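Local coordinates for protein N-deoxyribosyltransferase (Bacillus psychrosaccharolyticus, PDB 6EVS) that probably transfers the 2-deoxyribosyl group of a nucleoside from one nucleobase to another, and serves as a biocatalyst for making modified nucleosides, at residues 59-69 against 84-92. Residues are numbered along the deposited sequence; the frame is centred on the assembly and turned at random.
Sequences DLEHIKWADIT and WELGASYIL
Asp59 and Glu85 bring their carboxylates close, OD2 of Asp59 standing 4.3 Å from OE2 of Glu85. OE2 of Glu85 is hydrogen-bonded to the hydroxyl of Tyr5 on strand 3-7. The next residue, Leu60, sends CD1 to the rim of the Trp84 indole, near the ring plane; Tyr90 of a second subunit also packs on Leu60. Ile63 fills the middle with two branches. Its CD1 lies against CB and CG of Glu85, the two side chains crossing at about a right angle. A chi1 of -57° sets CG1 beside the backbone N and leaves CG2 anti to it, where CG2 meets both CD1 of Leu92 at 3.8 Å and OG of Ser89 at 3.3 Å. Lys64 contributes its aliphatic CG, 4.0 Å from CD1 of Leu92. After the turn, Thr69 on the central strand 68-72 faces helix 80-91: its CG2 touches CD2 of Leu86, and its OG1 donates to OG of Ser89 at 2.8 Å. Ser89 passes the chain on, OG donating to the carbonyl O of Glu85 at 2.7 Å, with Ser89 N reaching that oxygen from the opposite face. The helical segments 59-65 and 84-91 run at 42° to each other, their axes 10.4 Å apart. A buried hydroxyl relay ties strand 68-72 to the following helix of its beta-alpha-beta unit, giving both hydroxyl protons an acceptor within an otherwise largely apolar interface.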
# COMPACT_ATOMS: atom_id res chain seq x y z
N ASP A 59 18.76 1.43 -1.84
CA ASP A 59 18.43 0.14 -1.25
C ASP A 59 16.93 -0.10 -1.26
O ASP A 59 16.45 -1.14 -1.74
CB ASP A 59 18.97 0.06 0.19
CG ASP A 59 20.48 -0.19 0.25
OD1 ASP A 59 21.12 -0.30 -0.82
OD2 ASP A 59 21.01 -0.27 1.38
N LEU A 60 16.17 0.86 -0.72
CA LEU A 60 14.71 0.75 -0.69
C LEU A 60 14.14 0.61 -2.10
O LEU A 60 13.27 -0.24 -2.34
CB LEU A 60 14.12 1.96 0.03
CG LEU A 60 12.63 1.92 0.38
CD1 LEU A 60 12.29 0.65 1.17
CD2 LEU A 60 12.23 3.17 1.16
N GLU A 61 14.61 1.43 -3.05
CA GLU A 61 14.13 1.29 -4.42
C GLU A 61 14.40 -0.12 -4.95
O GLU A 61 13.58 -0.67 -5.70
CB GLU A 61 14.77 2.35 -5.33
CG GLU A 61 13.93 2.65 -6.55
CD GLU A 61 12.60 3.30 -6.21
OE1 GLU A 61 11.67 3.21 -7.02
OE2 GLU A 61 12.48 3.91 -5.11
N HIS A 62 15.52 -0.75 -4.55
CA HIS A 62 15.78 -2.09 -5.06
C HIS A 62 15.00 -3.17 -4.32
O HIS A 62 14.78 -4.25 -4.88
CB HIS A 62 17.28 -2.38 -5.06
CG HIS A 62 17.97 -1.82 -6.26
ND1 HIS A 62 18.43 -0.52 -6.31
CD2 HIS A 62 18.22 -2.36 -7.48
CE1 HIS A 62 19.00 -0.30 -7.49
NE2 HIS A 62 18.87 -1.40 -8.22
N ILE A 63 14.54 -2.89 -3.10
CA ILE A 63 13.56 -3.79 -2.50
C ILE A 63 12.26 -3.72 -3.29
O ILE A 63 11.62 -4.74 -3.56
CB ILE A 63 13.31 -3.45 -1.02
CG1 ILE A 63 14.60 -3.50 -0.20
CG2 ILE A 63 12.26 -4.39 -0.43
CD1 ILE A 63 14.32 -3.17 1.25
N LYS A 64 11.87 -2.50 -3.69
CA LYS A 64 10.65 -2.32 -4.48
C LYS A 64 10.77 -2.94 -5.86
O LYS A 64 9.79 -3.50 -6.39
CB LYS A 64 10.33 -0.83 -4.57
CG LYS A 64 9.78 -0.26 -3.28
CD LYS A 64 10.01 1.24 -3.19
CE LYS A 64 9.41 1.77 -1.90
NZ LYS A 64 9.37 3.26 -1.84
N TRP A 65 11.97 -2.86 -6.46
CA TRP A 65 12.23 -3.45 -7.78
C TRP A 65 12.23 -4.98 -7.75
O TRP A 65 11.90 -5.62 -8.76
CB TRP A 65 13.57 -2.89 -8.28
CG TRP A 65 14.41 -3.69 -9.26
CD1 TRP A 65 14.47 -3.53 -10.62
CD2 TRP A 65 15.36 -4.74 -8.94
NE1 TRP A 65 15.40 -4.40 -11.16
CE2 TRP A 65 15.95 -5.15 -10.16
CE3 TRP A 65 15.78 -5.34 -7.74
CZ2 TRP A 65 16.92 -6.18 -10.21
CZ3 TRP A 65 16.75 -6.37 -7.80
CH2 TRP A 65 17.30 -6.77 -9.03
N ALA A 66 12.60 -5.57 -6.62
CA ALA A 66 12.77 -7.01 -6.51
C ALA A 66 11.43 -7.75 -6.53
O ALA A 66 10.41 -7.22 -6.08
CB ALA A 66 13.49 -7.36 -5.20
N ASP A 67 11.45 -8.99 -7.04
CA ASP A 67 10.33 -9.93 -6.89
C ASP A 67 10.29 -10.55 -5.51
O ASP A 67 9.21 -10.81 -4.96
CB ASP A 67 10.43 -11.04 -7.93
CG ASP A 67 10.36 -10.51 -9.36
OD1 ASP A 67 11.24 -10.90 -10.19
OD2 ASP A 67 9.46 -9.66 -9.61
N ILE A 68 11.47 -10.81 -4.94
CA ILE A 68 11.65 -11.61 -3.73
C ILE A 68 12.77 -10.96 -2.92
O ILE A 68 13.78 -10.53 -3.49
CB ILE A 68 12.06 -13.06 -4.06
CG1 ILE A 68 10.98 -13.80 -4.84
CG2 ILE A 68 12.51 -13.82 -2.78
CD1 ILE A 68 11.53 -15.00 -5.58
N THR A 69 12.60 -10.91 -1.61
CA THR A 69 13.67 -10.53 -0.71
C THR A 69 14.23 -11.77 -0.03
O THR A 69 13.50 -12.49 0.67
CB THR A 69 13.22 -9.53 0.35
OG1 THR A 69 12.88 -8.29 -0.29
CG2 THR A 69 14.35 -9.33 1.46
N TRP A 84 14.95 -4.83 9.59
CA TRP A 84 14.16 -3.71 9.06
C TRP A 84 13.76 -3.97 7.61
O TRP A 84 12.60 -3.76 7.21
CB TRP A 84 14.99 -2.42 9.20
CG TRP A 84 14.26 -1.12 8.88
CD1 TRP A 84 13.73 -0.23 9.77
CD2 TRP A 84 14.00 -0.59 7.57
NE1 TRP A 84 13.13 0.82 9.10
CE2 TRP A 84 13.29 0.63 7.75
CE3 TRP A 84 14.30 -1.01 6.27
CZ2 TRP A 84 12.88 1.44 6.67
CZ3 TRP A 84 13.86 -0.21 5.18
CH2 TRP A 84 13.16 0.99 5.40
N GLU A 85 14.71 -4.44 6.79
CA GLU A 85 14.40 -4.69 5.39
C GLU A 85 13.42 -5.83 5.20
O GLU A 85 12.66 -5.82 4.23
CB GLU A 85 15.69 -4.97 4.61
CG GLU A 85 16.62 -3.75 4.61
CD GLU A 85 17.98 -4.03 4.03
OE1 GLU A 85 18.45 -5.20 4.07
OE2 GLU A 85 18.60 -3.07 3.55
N LEU A 86 13.43 -6.83 6.08
CA LEU A 86 12.41 -7.89 5.95
C LEU A 86 11.03 -7.38 6.36
O LEU A 86 10.03 -7.76 5.75
CB LEU A 86 12.79 -9.13 6.78
CG LEU A 86 14.12 -9.77 6.42
CD1 LEU A 86 14.52 -10.76 7.52
CD2 LEU A 86 14.03 -10.48 5.07
N GLY A 87 10.95 -6.53 7.39
CA GLY A 87 9.66 -5.94 7.73
C GLY A 87 9.10 -5.06 6.62
O GLY A 87 7.93 -5.15 6.25
N ALA A 88 9.95 -4.18 6.06
CA ALA A 88 9.52 -3.40 4.90
C ALA A 88 9.08 -4.32 3.76
O ALA A 88 8.01 -4.11 3.15
CB ALA A 88 10.65 -2.47 4.45
N SER A 89 9.89 -5.33 3.45
CA SER A 89 9.56 -6.26 2.36
C SER A 89 8.19 -6.87 2.54
O SER A 89 7.41 -6.97 1.58
CB SER A 89 10.62 -7.37 2.27
OG SER A 89 11.87 -6.81 1.84
N TYR A 90 7.89 -7.33 3.75
CA TYR A 90 6.61 -7.98 4.03
C TYR A 90 5.45 -7.04 3.73
O TYR A 90 4.50 -7.42 3.05
CB TYR A 90 6.58 -8.42 5.49
CG TYR A 90 5.29 -9.14 5.86
CD1 TYR A 90 5.04 -10.42 5.39
CD2 TYR A 90 4.34 -8.53 6.66
CE1 TYR A 90 3.87 -11.09 5.73
CE2 TYR A 90 3.16 -9.19 6.99
CZ TYR A 90 2.94 -10.46 6.53
OH TYR A 90 1.77 -11.10 6.86
N ILE A 91 5.51 -5.80 4.24
CA ILE A 91 4.44 -4.85 3.92
C ILE A 91 4.40 -4.56 2.43
O ILE A 91 3.31 -4.38 1.86
CB ILE A 91 4.56 -3.56 4.75
CG1 ILE A 91 4.62 -3.87 6.25
CG2 ILE A 91 3.38 -2.59 4.40
CD1 ILE A 91 3.44 -4.73 6.75
N LEU A 92 5.55 -4.51 1.76
CA LEU A 92 5.55 -4.24 0.32
C LEU A 92 5.04 -5.44 -0.48
O LEU A 92 4.96 -5.35 -1.71
CB LEU A 92 6.96 -3.87 -0.15
CG LEU A 92 7.51 -2.49 0.24
CD1 LEU A 92 9.01 -2.44 -0.02
CD2 LEU A 92 6.76 -1.40 -0.57